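Heat-inducible transcription repressor HrcA (Thermotoga maritima, PDB 1STZ) probably represses class I heat-shock genes, the grpE-dnaK-dnaJ and groELS operons, as a DNA-binding transcription regulator that prevents their induction. Local coordinates at residues Q179-L182 and N183-E186; E188-L191 and N192-R196; E243-T246 and L247-R251; G280-K283 and L284-F287. All coordinates share one frame; numbering follows the deposited sequence.

Overall arrangement
All four contacts are local and lie within the C-terminal part of the chain, in two distant groups. Interactions 1 and 2 follow each other on helix 184-195, the first at its N-terminal cap and the second along its later turns, with centres 15 Å apart. Interactions 3 and 4, centres 11 Å apart, meet directly: Lys286 of interaction 4 places its NZ 2.6 Å from Asp249 OD2 of interaction 3 in a salt bridge. The groups are far from each other, with about 36 Å between the nearest atoms of interactions 2 and 4. Of the four, interaction 3 is the one that reaches the second subunit.

Interaction 1 of 4, residues Q179-L182 and N183-E186; sequences QERL and NWEE
Leu182 and Trp184 make a local contact at the N-terminal end of helix 184-195, where the loop leaving strand 169-177 turns into the helix. The leucine lies across the indole: its CB sits 4.1 Å from the centroid of the six-membered ring of Trp184, only 13° off the ring normal, a CH-pi contact over the face. Further out, Leu182 CD1 packs on Trp184 CH2 at 3.9 Å. The indole is brought back over the loop because Trp184 CG is anti to its own carbonyl carbon (chi1 -58°). Leu182 O also lies over a ring face, 3.2 Å from Trp184 NE1, but the angle is too poor for a hydrogen bond, since the oxygen stands above the ring. Arg181 adds aliphatic contact, its CG 4.0 Å from Trp184 NE1, while its guanidinium is turned 72° from the indole plane and has Trp184 CD1 at its edge. Phe216 meets the buried tryptophan ring as well.

Asn183 is the N-cap, a place suited to a short side chain with an acceptor: its OD1 takes a weak bond from Glu186 N at 3.4 Å. The chemistry is thus divided between neighbours, with the asparagine meeting a polar need of the first helical turn and the broad, largely apolar indole covering the loop, which implies that packing more than polar bonding joins Leu182 to Trp184.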
loop_
_atom_site.group_PDB
_atom_site.type_symbol
_atom_site.label_atom_id
_atom_site.label_comp_id
_atom_site.label_asym_id
_atom_site.label_seq_id
_atom_site.Cartn_x
_atom_site.Cartn_y
_atom_site.Cartn_z
ATOM N N GLN A 179 9.195 37.269 9.729
ATOM C CA GLN A 179 10.360 37.833 10.433
ATOM C C GLN A 179 10.003 38.990 11.373
ATOM O O GLN A 179 10.846 39.415 12.177
ATOM C CB GLN A 179 11.434 38.296 9.437
ATOM C CG GLN A 179 11.868 37.231 8.404
ATOM C CD GLN A 179 12.599 36.035 9.019
ATOM O OE1 GLN A 179 12.241 34.884 8.751
ATOM N NE2 GLN A 179 13.634 36.304 9.817
ATOM N N GLU A 180 8.776 39.510 11.267
ATOM C CA GLU A 180 8.283 40.533 12.209
ATOM C C GLU A 180 6.847 40.241 12.673
ATOM O O GLU A 180 5.944 40.065 11.855
ATOM C CB GLU A 180 8.359 41.935 11.586
ATOM C CG GLU A 180 9.771 42.501 11.437
ATOM C CD GLU A 180 10.360 43.018 12.741
ATOM O OE1 GLU A 180 10.504 44.252 12.889
ATOM O OE2 GLU A 180 10.694 42.195 13.621
ATOM N N ARG A 181 6.655 40.205 13.990
ATOM C CA ARG A 181 5.366 39.866 14.600
ATOM C C ARG A 181 4.304 40.960 14.417
ATOM O O ARG A 181 4.504 42.109 14.826
ATOM C CB ARG A 181 5.546 39.587 16.107
ATOM C CG ARG A 181 4.412 38.764 16.727
ATOM C CD ARG A 181 4.482 38.608 18.263
ATOM N NE ARG A 181 5.318 37.482 18.707
ATOM C CZ ARG A 181 5.042 36.183 18.516
ATOM N NH1 ARG A 181 3.935 35.788 17.879
ATOM N NH2 ARG A 181 5.893 35.263 18.965
ATOM N N LEU A 182 3.185 40.590 13.795
ATOM C CA LEU A 182 1.959 41.390 13.815
ATOM C C LEU A 182 0.989 40.715 14.785
ATOM O O LEU A 182 1.265 39.615 15.267
ATOM C CB LEU A 182 1.344 41.488 12.419
ATOM C CG LEU A 182 2.295 41.844 11.272
ATOM C CD1 LEU A 182 1.583 41.714 9.923
ATOM C CD2 LEU A 182 2.876 43.237 11.441
ATOM N N ASN A 183 -0.131 41.371 15.086
ATOM C CA ASN A 183 -1.129 40.799 15.990
ATOM C C ASN A 183 -2.001 39.819 15.212
ATOM O O ASN A 183 -2.889 40.220 14.455
ATOM C CB ASN A 183 -1.972 41.896 16.650
ATOM C CG ASN A 183 -2.709 41.398 17.888
ATOM O OD1 ASN A 183 -3.380 40.357 17.856
ATOM N ND2 ASN A 183 -2.591 42.136 18.980
ATOM N N TRP A 184 -1.717 38.528 15.377
ATOM C CA TRP A 184 -2.292 37.506 14.515
ATOM C C TRP A 184 -3.742 37.194 14.872
ATOM O O TRP A 184 -4.548 36.926 13.994
ATOM C CB TRP A 184 -1.418 36.238 14.527
ATOM C CG TRP A 184 -0.011 36.514 14.082
ATOM C CD1 TRP A 184 1.127 36.378 14.821
ATOM C CD2 TRP A 184 0.402 37.014 12.803
ATOM N NE1 TRP A 184 2.223 36.761 14.084
ATOM C CE2 TRP A 184 1.805 37.146 12.836
ATOM C CE3 TRP A 184 -0.273 37.360 11.626
ATOM C CZ2 TRP A 184 2.541 37.612 11.751
ATOM C CZ3 TRP A 184 0.460 37.809 10.538
ATOM C CH2 TRP A 184 1.853 37.932 10.611
ATOM N N GLU A 185 -4.076 37.241 16.157
ATOM C CA GLU A 185 -5.457 37.001 16.594
ATOM C C GLU A 185 -6.441 38.021 15.995
ATOM O O GLU A 185 -7.562 37.673 15.616
ATOM C CB GLU A 185 -5.555 37.038 18.125
ATOM C CG GLU A 185 -6.692 36.182 18.663
ATOM C CD GLU A 185 -6.707 36.088 20.175
ATOM O OE1 GLU A 185 -6.377 37.085 20.846
ATOM O OE2 GLU A 185 -7.046 35.001 20.685
ATOM N N GLU A 186 -6.004 39.276 15.920
ATOM C CA GLU A 186 -6.821 40.357 15.384
ATOM C C GLU A 186 -6.900 40.269 13.867
ATOM O O GLU A 186 -7.956 40.512 13.287
ATOM C CB GLU A 186 -6.267 41.724 15.797
ATOM C CG GLU A 186 -6.485 42.060 17.266
ATOM C CD GLU A 186 -6.034 43.465 17.638
ATOM O OE1 GLU A 186 -6.018 43.785 18.851
ATOM O OE2 GLU A 186 -5.690 44.249 16.727
#

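Interaction 2 of 4, residues E188-L191 and N192-R196; sequences ERQL and NFLLR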
loop_
_atom_site.group_PDB
_atom_site.type_symbol
_atom_site.label_atom_id
_atom_site.label_comp_id
_atom_site.label_asym_id
_atom_site.label_seq_id
_atom_site.Cartn_x
_atom_site.Cartn_y
_atom_site.Cartn_z
ATOM N N GLU A 188 -6.771 37.591 12.178
ATOM C CA GLU A 188 -7.622 36.444 11.892
ATOM C C GLU A 188 -9.072 36.863 12.000
ATOM O O GLU A 188 -9.911 36.401 11.238
ATOM C CB GLU A 188 -7.338 35.318 12.879
ATOM C CG GLU A 188 -8.117 34.033 12.651
ATOM C CD GLU A 188 -7.729 32.974 13.670
ATOM O OE1 GLU A 188 -7.797 33.267 14.874
ATOM O OE2 GLU A 188 -7.327 31.860 13.276
ATOM N N ARG A 189 -9.366 37.725 12.972
ATOM C CA ARG A 189 -10.706 38.260 13.099
ATOM C C ARG A 189 -11.070 39.013 11.836
ATOM O O ARG A 189 -12.119 38.765 11.258
ATOM C CB ARG A 189 -10.839 39.167 14.312
ATOM C CG ARG A 189 -10.972 38.415 15.610
ATOM C CD ARG A 189 -10.807 39.315 16.805
ATOM N NE ARG A 189 -10.745 38.568 18.051
ATOM C CZ ARG A 189 -10.040 38.932 19.113
ATOM N NH1 ARG A 189 -9.326 40.056 19.122
ATOM N NH2 ARG A 189 -10.056 38.167 20.192
ATOM N N GLN A 190 -10.189 39.918 11.415
ATOM C CA GLN A 190 -10.380 40.693 10.187
ATOM C C GLN A 190 -10.657 39.784 9.000
ATOM O O GLN A 190 -11.614 40.008 8.262
ATOM C CB GLN A 190 -9.152 41.559 9.892
ATOM C CG GLN A 190 -9.362 42.550 8.766
ATOM C CD GLN A 190 -8.167 43.454 8.529
ATOM O OE1 GLN A 190 -7.026 42.991 8.471
ATOM N NE2 GLN A 190 -8.427 44.739 8.362
ATOM N N LEU A 191 -9.824 38.761 8.823
ATOM C CA LEU A 191 -9.979 37.829 7.712
ATOM C C LEU A 191 -11.341 37.119 7.753
ATOM O O LEU A 191 -11.994 36.964 6.723
ATOM C CB LEU A 191 -8.842 36.789 7.711
ATOM C CG LEU A 191 -7.439 37.322 7.389
ATOM C CD1 LEU A 191 -6.384 36.267 7.695
ATOM C CD2 LEU A 191 -7.355 37.744 5.948
ATOM N N ASN A 192 -11.773 36.712 8.945
ATOM C CA ASN A 192 -13.062 36.034 9.107
ATOM C C ASN A 192 -14.281 36.935 8.833
ATOM O O ASN A 192 -15.271 36.481 8.264
ATOM C CB ASN A 192 -13.163 35.376 10.488
ATOM C CG ASN A 192 -12.575 33.976 10.495
ATOM O OD1 ASN A 192 -13.129 33.073 9.880
ATOM N ND2 ASN A 192 -11.431 33.801 11.155
ATOM N N PHE A 193 -14.192 38.206 9.210
ATOM C CA PHE A 193 -15.238 39.179 8.897
ATOM C C PHE A 193 -15.402 39.333 7.399
ATOM O O PHE A 193 -16.518 39.394 6.905
ATOM C CB PHE A 193 -14.903 40.555 9.478
ATOM C CG PHE A 193 -14.905 40.611 10.977
ATOM C CD1 PHE A 193 -14.274 41.666 11.637
ATOM C CD2 PHE A 193 -15.531 39.619 11.742
ATOM C CE1 PHE A 193 -14.268 41.730 13.014
ATOM C CE2 PHE A 193 -15.532 39.692 13.127
ATOM C CZ PHE A 193 -14.906 40.745 13.760
ATOM N N LEU A 194 -14.275 39.383 6.691
ATOM C CA LEU A 194 -14.242 39.629 5.247
ATOM C C LEU A 194 -14.596 38.425 4.399
ATOM O O LEU A 194 -15.158 38.572 3.313
ATOM C CB LEU A 194 -12.843 40.086 4.837
ATOM C CG LEU A 194 -12.399 41.442 5.380
ATOM C CD1 LEU A 194 -10.920 41.663 5.107
ATOM C CD2 LEU A 194 -13.240 42.569 4.770
ATOM N N LEU A 195 -14.250 37.234 4.877
ATOM C CA LEU A 195 -14.246 36.045 4.039
ATOM C C LEU A 195 -15.273 34.988 4.388
ATOM O O LEU A 195 -15.657 34.204 3.529
ATOM C CB LEU A 195 -12.859 35.412 4.075
ATOM C CG LEU A 195 -11.764 36.222 3.391
ATOM C CD1 LEU A 195 -10.460 35.505 3.550
ATOM C CD2 LEU A 195 -12.079 36.426 1.918
ATOM N N ARG A 196 -15.680 34.937 5.650
ATOM C CA ARG A 196 -16.635 33.947 6.135
ATOM C C ARG A 196 -18.005 34.162 5.508
ATOM O O ARG A 196 -18.534 35.256 5.564
ATOM C CB ARG A 196 -16.741 34.081 7.654
ATOM C CG ARG A 196 -17.566 33.049 8.357
ATOM C CD ARG A 196 -17.511 33.212 9.872
ATOM N NE ARG A 196 -16.504 32.345 10.488
ATOM C CZ ARG A 196 -16.193 32.364 11.782
ATOM N NH1 ARG A 196 -16.793 33.213 12.614
ATOM N NH2 ARG A 196 -15.279 31.521 12.249
#
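Regular i to i+4 backbone bonds join residues 188-191 to 192-195 in the later turns of helix 184-195, as in Phe193 N to Arg189 O at 3.0 Å, with the last, Leu195 N to Leu191 O, weak. Asn192 doubles the first of these bonds. Both its backbone N and its side-chain ND2 donate to Glu188 O, each at 3.0 Å, and they reach that oxygen from opposite faces of the carbonyl plane. The ND2 bond is bent, 140° at the hydrogen, and comes from above the plane. Glu188 and Asn192 leave the helix in much the same direction; the glutamate CG is anti to the backbone N (chi1 -177°), which lays the methylene 3.6 Å from Asn192 ND2 and extends the carboxylate onward, where OE2 accepts from Leu152 N. Since Asn192 ND2 also donates to Val150 O, this amide ties the helix to strand 149-154. A leucine at Asn192 would probably leave Val150 O without this donor and reduce Glu188 O to its backbone bond.

On the buried side, Leu191 and Leu195 pack against Val150 and helix 215-224, apolar branched chains fitting between strand and helix. Gln190 CG rests near Leu194 CD1. Phe193 folds over its own helix, placing one ring face above Arg189 O, which is 3.4 Å from Phe193 CG.

Interaction 3 of 4, residues E243-T246 and L247-R251; sequences ETLT and LEDIR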
loop_
_atom_site.group_PDB
_atom_site.type_symbol
_atom_site.label_atom_id
_atom_site.label_comp_id
_atom_site.label_asym_id
_atom_site.label_seq_id
_atom_site.Cartn_x
_atom_site.Cartn_y
_atom_site.Cartn_z
ATOM N N GLU A 243 2.254 0.760 -26.345
ATOM C CA GLU A 243 2.700 0.605 -27.726
ATOM C C GLU A 243 1.585 0.750 -28.745
ATOM O O GLU A 243 1.848 0.981 -29.913
ATOM C CB GLU A 243 3.397 -0.756 -27.927
ATOM C CG GLU A 243 4.671 -0.684 -28.762
ATOM C CD GLU A 243 4.455 -0.865 -30.271
ATOM O OE1 GLU A 243 3.574 -1.658 -30.701
ATOM O OE2 GLU A 243 5.207 -0.227 -31.046
ATOM N N THR A 244 0.343 0.610 -28.298
ATOM C CA THR A 244 -0.814 0.761 -29.169
ATOM C C THR A 244 -1.190 2.213 -29.452
ATOM O O THR A 244 -2.065 2.453 -30.276
ATOM C CB THR A 244 -2.036 -0.006 -28.567
ATOM O OG1 THR A 244 -2.350 0.474 -27.240
ATOM C CG2 THR A 244 -1.685 -1.491 -28.349
ATOM N N LEU A 245 -0.542 3.177 -28.792
ATOM C CA LEU A 245 -0.872 4.589 -28.960
ATOM C C LEU A 245 0.279 5.307 -29.650
ATOM O O LEU A 245 1.457 4.976 -29.433
ATOM C CB LEU A 245 -1.173 5.239 -27.598
ATOM C CG LEU A 245 -2.386 4.734 -26.819
ATOM C CD1 LEU A 245 -2.466 5.381 -25.426
ATOM C CD2 LEU A 245 -3.686 4.966 -27.590
ATOM N N THR A 246 -0.044 6.279 -30.497
ATOM C CA THR A 246 0.981 7.068 -31.173
ATOM C C THR A 246 1.090 8.430 -30.507
ATOM O O THR A 246 0.239 8.811 -29.713
ATOM C CB THR A 246 0.644 7.279 -32.659
ATOM O OG1 THR A 246 -0.586 8.004 -32.767
ATOM C CG2 THR A 246 0.404 5.939 -33.396
ATOM N N LEU A 247 2.132 9.148 -30.875
ATOM C CA LEU A 247 2.369 10.521 -30.456
ATOM C C LEU A 247 1.182 11.402 -30.813
ATOM O O LEU A 247 0.736 12.200 -29.995
ATOM C CB LEU A 247 3.627 11.068 -31.124
ATOM C CG LEU A 247 4.510 12.051 -30.371
ATOM C CD1 LEU A 247 5.522 12.700 -31.319
ATOM C CD2 LEU A 247 3.708 13.097 -29.662
ATOM N N GLU A 248 0.669 11.251 -32.027
ATOM C CA GLU A 248 -0.506 12.016 -32.450
ATOM C C GLU A 248 -1.763 11.682 -31.637
ATOM O O GLU A 248 -2.504 12.581 -31.283
ATOM C CB GLU A 248 -0.774 11.869 -33.970
ATOM C CG GLU A 248 -1.073 13.197 -34.683
ATOM C CD GLU A 248 0.159 13.945 -35.179
ATOM O OE1 GLU A 248 0.696 14.821 -34.431
ATOM O OE2 GLU A 248 0.579 13.683 -36.351
ATOM N N ASP A 249 -2.012 10.411 -31.329
ATOM C CA ASP A 249 -3.138 10.071 -30.470
ATOM C C ASP A 249 -3.043 10.856 -29.165
ATOM O O ASP A 249 -4.036 11.417 -28.705
ATOM C CB ASP A 249 -3.182 8.586 -30.108
ATOM C CG ASP A 249 -3.473 7.674 -31.305
ATOM O OD1 ASP A 249 -4.211 8.083 -32.246
ATOM O OD2 ASP A 249 -3.009 6.504 -31.362
ATOM N N ILE A 250 -1.847 10.893 -28.589
ATOM C CA ILE A 250 -1.647 11.506 -27.290
ATOM C C ILE A 250 -1.793 13.032 -27.324
ATOM O O ILE A 250 -2.463 13.606 -26.458
ATOM C CB ILE A 250 -0.293 11.082 -26.681
ATOM C CG1 ILE A 250 -0.296 9.569 -26.417
ATOM C CG2 ILE A 250 -0.056 11.807 -25.362
ATOM C CD1 ILE A 250 1.082 8.975 -26.172
ATOM N N ARG A 251 -1.188 13.672 -28.309
ATOM C CA ARG A 251 -1.398 15.100 -28.542
ATOM C C ARG A 251 -2.893 15.376 -28.723
ATOM O O ARG A 251 -3.412 16.321 -28.161
ATOM C CB ARG A 251 -0.662 15.577 -29.778
ATOM C CG ARG A 251 0.830 15.656 -29.637
ATOM C CD ARG A 251 1.527 15.890 -30.954
ATOM N NE ARG A 251 2.928 16.218 -30.768
ATOM C CZ ARG A 251 3.848 16.146 -31.719
ATOM N NH1 ARG A 251 3.536 15.793 -32.956
ATOM N NH2 ARG A 251 5.099 16.468 -31.441
#
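Thr246 and Asp249 cross obliquely in a capping box that starts helix 247-256. Each side chain accepts from the other's backbone: Thr246 OG1 takes Asp249 N at 3.1 Å, and Asp249 OD2 takes Thr246 N, also at 3.1 Å, both in nearly straight bonds. The second donor arrives from above the carboxylate plane, 38° out of it. Thr246 can serve because its OG1 stands between backbone N and carbonyl carbon (chi1 62°), turned to the first helical turn, while CG2 takes the position anti to the carbonyl carbon. Threonine suits an N-cap through its short hydroxyl, and aspartate suits the third helical position because its carboxylate can reach back to the cap residue.

Asp249 is buried, but its OD2 also forms a salt bridge with Lys286, whose charge would probably stabilise the anionic form. Leu245 crosses Asp249 at about a right angle, bringing CD2 4.1 Å from Asp249 OD2; its side chain packs on Leu239 and Phe287, so apolar groups flank the charged pair. The cap threonine also takes a backbone bond, Ile250 N donating to Thr246 O at 3.2 Å, and Ile250 CG1 lies 3.4 Å from that same oxygen.

The helix also faces the second subunit: Leu247 packs on Leu245 of that subunit, and Arg251 NE donates to Leu240 O of the same neighbour. Within the helix Arg251 forms a salt bridge with Glu248, its NH1 making a weak hydrogen bond of 3.3 Å to Glu248 OE1, which lies in the guanidinium plane, at its edge.

Interaction 4 of 4, residues G280-K283 and L284-F287; sequences GRKK and LEKF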
loop_
_atom_site.group_PDB
_atom_site.type_symbol
_atom_site.label_atom_id
_atom_site.label_comp_id
_atom_site.label_asym_id
_atom_site.label_seq_id
_atom_site.Cartn_x
_atom_site.Cartn_y
_atom_site.Cartn_z
ATOM N N GLY A 280 -16.999 9.999 -29.871
ATOM C CA GLY A 280 -17.629 11.040 -30.654
ATOM C C GLY A 280 -16.684 11.923 -31.424
ATOM O O GLY A 280 -17.152 12.827 -32.109
ATOM N N ARG A 281 -15.376 11.687 -31.330
ATOM C CA ARG A 281 -14.407 12.466 -32.125
ATOM C C ARG A 281 -13.379 11.522 -32.694
ATOM O O ARG A 281 -12.743 10.764 -31.935
ATOM C CB ARG A 281 -13.742 13.527 -31.259
ATOM C CG ARG A 281 -14.719 14.621 -30.839
ATOM C CD ARG A 281 -14.097 15.937 -30.399
ATOM N NE ARG A 281 -15.151 16.943 -30.249
ATOM C CZ ARG A 281 -15.113 17.994 -29.438
ATOM N NH1 ARG A 281 -14.055 18.232 -28.696
ATOM N NH2 ARG A 281 -16.145 18.838 -29.383
ATOM N N LYS A 282 -13.241 11.540 -34.018
ATOM C CA LYS A 282 -12.340 10.625 -34.730
ATOM C C LYS A 282 -10.892 10.675 -34.202
ATOM O O LYS A 282 -10.215 9.674 -34.172
ATOM C CB LYS A 282 -12.325 10.922 -36.240
ATOM C CG LYS A 282 -13.515 10.368 -36.991
ATOM C CD LYS A 282 -13.553 8.839 -36.967
ATOM C CE LYS A 282 -14.364 8.238 -38.117
ATOM N NZ LYS A 282 -15.835 8.202 -37.838
ATOM N N LYS A 283 -10.433 11.842 -33.785
ATOM C CA LYS A 283 -9.067 11.999 -33.286
ATOM C C LYS A 283 -8.781 11.158 -32.037
ATOM O O LYS A 283 -7.629 10.869 -31.734
ATOM C CB LYS A 283 -8.786 13.479 -32.996
ATOM C CG LYS A 283 -8.572 14.284 -34.254
ATOM C CD LYS A 283 -8.149 15.728 -33.928
ATOM C CE LYS A 283 -7.641 16.483 -35.159
ATOM N NZ LYS A 283 -7.616 15.651 -36.399
ATOM N N LEU A 284 -9.841 10.766 -31.336
ATOM C CA LEU A 284 -9.741 9.969 -30.131
ATOM C C LEU A 284 -10.192 8.503 -30.312
ATOM O O LEU A 284 -10.388 7.789 -29.332
ATOM C CB LEU A 284 -10.536 10.658 -29.018
ATOM C CG LEU A 284 -10.187 12.139 -28.745
ATOM C CD1 LEU A 284 -11.171 12.772 -27.807
ATOM C CD2 LEU A 284 -8.778 12.255 -28.166
ATOM N N GLU A 285 -10.253 8.040 -31.556
ATOM C CA GLU A 285 -10.749 6.689 -31.895
ATOM C C GLU A 285 -9.951 5.545 -31.299
ATOM O O GLU A 285 -10.478 4.444 -31.183
ATOM C CB GLU A 285 -10.767 6.466 -33.418
ATOM C CG GLU A 285 -12.070 6.788 -34.104
ATOM C CD GLU A 285 -12.158 6.196 -35.521
ATOM O OE1 GLU A 285 -11.216 6.414 -36.332
ATOM O OE2 GLU A 285 -13.168 5.510 -35.819
ATOM N N LYS A 286 -8.690 5.792 -30.958
ATOM C CA LYS A 286 -7.804 4.776 -30.357
ATOM C C LYS A 286 -8.019 4.521 -28.878
ATOM O O LYS A 286 -7.434 3.583 -28.334
ATOM C CB LYS A 286 -6.340 5.162 -30.534
ATOM C CG LYS A 286 -5.954 5.358 -31.980
ATOM C CD LYS A 286 -5.708 4.059 -32.683
ATOM C CE LYS A 286 -4.257 4.012 -33.158
ATOM N NZ LYS A 286 -3.305 3.962 -32.032
ATOM N N PHE A 287 -8.848 5.347 -28.234
ATOM C CA PHE A 287 -9.051 5.331 -26.772
ATOM C C PHE A 287 -10.366 4.687 -26.355
ATOM O O PHE A 287 -11.277 4.530 -27.167
ATOM C CB PHE A 287 -9.060 6.773 -26.255
ATOM C CG PHE A 287 -7.741 7.472 -26.399
ATOM C CD1 PHE A 287 -7.472 8.273 -27.510
ATOM C CD2 PHE A 287 -6.768 7.332 -25.438
ATOM C CE1 PHE A 287 -6.258 8.914 -27.652
ATOM C CE2 PHE A 287 -5.521 7.978 -25.583
ATOM C CZ PHE A 287 -5.281 8.770 -26.666
HETATM O O HOH W 1 -7.012 8.299 -31.627
#
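Lys282, with CG anti to its carbonyl carbon (chi1 -79°) and the chain bent at chi2 (-65°) and again at chi4, brings its methylenes alongside the extended chain of Glu285. The two lie over a short 3-10 turn that runs into a type I beta turn, Leu284 to Phe287, which leads into strand 287-296. The Lys282 CD methylene rests against the carboxylate of Glu285, 3.3 Å from its CD. The charged ends remain apart, with Lys282 NZ 4.3 Å from Glu285 OE2, beyond a salt bridge, although the opposite charges may still attract. Lysine suits this surface position through its flexible methylene chain, which lies along the carboxylate with the ammonium group further on. An alanine at Glu285 would probably take away the carboxylate against which Lys282 CD lies and leave the lysine charge without its nearby opposite.

Two i to i+3 bonds shape the turn: Leu284 N donates to Arg281 O at 3.0 Å and Glu285 N to Lys282 O at 3.1 Å. Both donors stand above the acceptor's carbonyl plane, the second by 63°. Leu284, apolar and buried, turns to Leu253 and Phe262, whereas Arg281 forms salt bridges with Glu256 and Asp259, so the loop is fixed to the neighbouring helical region by both kinds of contact. A water spans the junction of the two turns, donating to Lys283 O at 2.6 Å and accepting from Lys286 N at 3.1 Å.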